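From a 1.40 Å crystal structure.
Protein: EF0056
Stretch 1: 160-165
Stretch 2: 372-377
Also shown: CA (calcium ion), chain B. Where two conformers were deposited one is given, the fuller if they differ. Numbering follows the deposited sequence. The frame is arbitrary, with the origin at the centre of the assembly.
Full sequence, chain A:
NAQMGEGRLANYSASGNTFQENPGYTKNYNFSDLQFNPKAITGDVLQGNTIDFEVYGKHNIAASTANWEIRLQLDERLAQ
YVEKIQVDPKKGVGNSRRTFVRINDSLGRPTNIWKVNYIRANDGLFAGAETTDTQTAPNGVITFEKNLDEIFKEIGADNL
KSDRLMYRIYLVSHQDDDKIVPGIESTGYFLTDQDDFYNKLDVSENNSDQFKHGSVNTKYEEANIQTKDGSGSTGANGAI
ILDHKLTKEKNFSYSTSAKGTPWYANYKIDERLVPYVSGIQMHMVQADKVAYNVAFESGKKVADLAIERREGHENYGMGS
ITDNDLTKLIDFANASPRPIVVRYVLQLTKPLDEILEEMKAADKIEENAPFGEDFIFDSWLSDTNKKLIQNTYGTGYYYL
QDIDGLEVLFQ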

# COMPACT_ATOMS: atom_id res chain seq x y z
N LEU A 160 -5.74 -2.47 20.13
CA LEU A 160 -4.76 -1.99 19.16
C LEU A 160 -3.87 -3.13 18.70
O LEU A 160 -3.31 -3.08 17.61
CB LEU A 160 -3.92 -0.90 19.81
CG LEU A 160 -4.63 0.42 20.09
CD1 LEU A 160 -3.81 1.27 21.04
CD2 LEU A 160 -4.90 1.16 18.77
N LYS A 161 -3.72 -4.14 19.55
CA LYS A 161 -2.95 -5.32 19.18
C LYS A 161 -3.74 -6.18 18.20
O LYS A 161 -3.18 -6.69 17.23
CB LYS A 161 -2.61 -6.10 20.45
CG LYS A 161 -1.61 -7.23 20.29
CD LYS A 161 -0.65 -7.28 21.48
CE LYS A 161 -1.36 -7.30 22.85
NZ LYS A 161 -0.51 -6.73 23.94
N SER A 162 -5.03 -6.33 18.44
CA SER A 162 -5.82 -7.28 17.66
C SER A 162 -6.38 -6.70 16.34
O SER A 162 -6.63 -7.44 15.42
CB SER A 162 -6.94 -7.86 18.51
OG SER A 162 -7.89 -6.88 18.87
N ASP A 163 -6.68 -5.40 16.31
CA ASP A 163 -7.14 -4.72 15.09
C ASP A 163 -6.18 -3.55 14.83
O ASP A 163 -6.15 -2.56 15.58
CB ASP A 163 -8.55 -4.15 15.25
CG ASP A 163 -9.67 -5.17 15.06
OD1 ASP A 163 -9.43 -6.28 14.59
OD2 ASP A 163 -10.83 -4.80 15.35
N ARG A 164 -5.40 -3.63 13.76
CA ARG A 164 -4.51 -2.53 13.42
C ARG A 164 -5.32 -1.31 12.97
O ARG A 164 -6.42 -1.44 12.47
CB ARG A 164 -3.52 -2.95 12.33
CG ARG A 164 -2.68 -4.19 12.67
CD ARG A 164 -1.94 -4.03 13.98
NE ARG A 164 -1.16 -2.80 14.07
CZ ARG A 164 0.17 -2.71 14.13
NH1 ARG A 164 0.74 -1.50 14.22
NH2 ARG A 164 0.94 -3.80 14.10
N LEU A 165 -4.73 -0.13 13.15
CA LEU A 165 -5.37 1.14 12.79
C LEU A 165 -5.18 1.39 11.31
O LEU A 165 -4.08 1.68 10.85
CB LEU A 165 -4.77 2.30 13.57
CG LEU A 165 -4.97 2.27 15.09
CD1 LEU A 165 -4.02 3.28 15.74
CD2 LEU A 165 -6.42 2.54 15.48
CA CA B . -8.49 -8.35 14.28
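Stretch 2, residues 372-377: GEDFIF

A calcium ion sets the terms of this contact, in which two segments far apart in sequence meet where a helix ends. Stretch 1 leaves its helix after S162, and D163 is the first residue to abandon helical phi/psi; from there R164 and L165 run on extended. Stretch 2 is also largely extended: E373 and D374 lead into the strand that starts at F375. Measured between CA atoms, the closest approach is S162 CA to E373 CA, 3.9 Å, and the next pair, D163 CA to D374 CA, has opened to 5.9 Å. Register therefore advances in the same sense along both chains, with R164 finally reaching I376.

The calcium takes two ligands from each stretch: S162 O at 2.4 Å and D163 OD1 at 2.3 Å from the first, G372 O and D374 OD1, both at 2.3 Å, from the second. Two more come from elsewhere in the structure. This shared cation explains oxygen pairs that would otherwise be uncomfortable, such as S162 O to G372 O at 3.3 Å and D163 OD1 to D374 OD1 at 3.4 Å. They are close because they bind the same ion, not because they bond each other. The CA-to-CB bond of D163 points away from stretch 2, yet its carboxylate comes back near enough to join the site.

D374 uses both carboxylate oxygens. OD1 binds the metal and is also hydrogen-bonded elsewhere in the structure, while OD2 accepts a hydrogen bond from R164 N at 3.0 Å, satisfying a backbone donor just beyond the helix end. In return, D374 N gives a weak hydrogen bond to S162 O, at 3.2 Å and an angle of 130°. That amide has a better-placed acceptor in water 1, whose oxygen lies 2.9 Å from D374 N. The same water donates to K161 O, 2.7 Å from its oxygen, so it bridges a carbonyl of the last helical turn to the incoming amide. S162 O is more crowded still: besides the metal and the weak bond, it receives a CA-H...O contact from E373 CA at 3.5 Å.

Apolar packing is modest. I376 CD1 rests 4.0 Å from R164 CG, so the arginine offers its aliphatic portion here while NH1 and NH2 are hydrogen-bonded elsewhere in the structure. E373 is modelled only to CB, which lies 4.3 Å from K161 O. With just 260 Å² buried in total, the rule to read is economical: a shared cation gathers the oxygens, and a carboxylate and a water serve the nearby amides.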

# COMPACT_ATOMS: atom_id res chain seq x y z
N GLY A 372 -7.64 -13.64 16.34
CA GLY A 372 -8.24 -12.32 16.19
C GLY A 372 -7.25 -11.32 15.58
O GLY A 372 -7.63 -10.47 14.77
N GLU A 373 -6.00 -11.41 15.99
CA GLU A 373 -4.97 -10.48 15.53
C GLU A 373 -4.93 -10.47 14.01
O GLU A 373 -4.92 -11.53 13.37
CB GLU A 373 -3.60 -10.86 16.09
N ASP A 374 -4.93 -9.28 13.41
CA ASP A 374 -4.96 -9.18 11.95
C ASP A 374 -3.68 -9.78 11.40
O ASP A 374 -2.66 -9.80 12.07
CB ASP A 374 -5.07 -7.72 11.50
CG ASP A 374 -6.35 -7.07 11.96
OD1 ASP A 374 -7.31 -7.79 12.36
OD2 ASP A 374 -6.39 -5.81 11.94
N PHE A 375 -3.73 -10.27 10.16
CA PHE A 375 -2.53 -10.86 9.57
C PHE A 375 -1.64 -9.78 8.99
O PHE A 375 -2.12 -8.86 8.34
CB PHE A 375 -2.90 -11.81 8.45
CG PHE A 375 -3.69 -13.00 8.88
CD1 PHE A 375 -3.20 -13.90 9.80
CD2 PHE A 375 -4.94 -13.22 8.33
CE1 PHE A 375 -3.94 -15.01 10.16
CE2 PHE A 375 -5.69 -14.32 8.69
CZ PHE A 375 -5.19 -15.21 9.62
N ILE A 376 -0.34 -9.90 9.23
CA ILE A 376 0.65 -8.91 8.78
C ILE A 376 1.54 -9.51 7.70
O ILE A 376 1.97 -10.65 7.80
CB ILE A 376 1.53 -8.45 9.96
CG1 ILE A 376 0.65 -7.82 11.05
CG2 ILE A 376 2.57 -7.45 9.49
CD1 ILE A 376 -0.17 -6.62 10.63
N PHE A 377 1.82 -8.70 6.67
CA PHE A 377 2.68 -9.07 5.55
C PHE A 377 3.68 -7.96 5.27
O PHE A 377 3.36 -6.79 5.33
CB PHE A 377 1.84 -9.31 4.29
CG PHE A 377 0.74 -10.29 4.49
CD1 PHE A 377 -0.50 -9.89 4.94
CD2 PHE A 377 0.94 -11.64 4.27
CE1 PHE A 377 -1.49 -10.79 5.13
CE2 PHE A 377 -0.07 -12.53 4.47
CZ PHE A 377 -1.29 -12.11 4.90
O HOH W 1 -3.65 -7.00 14.60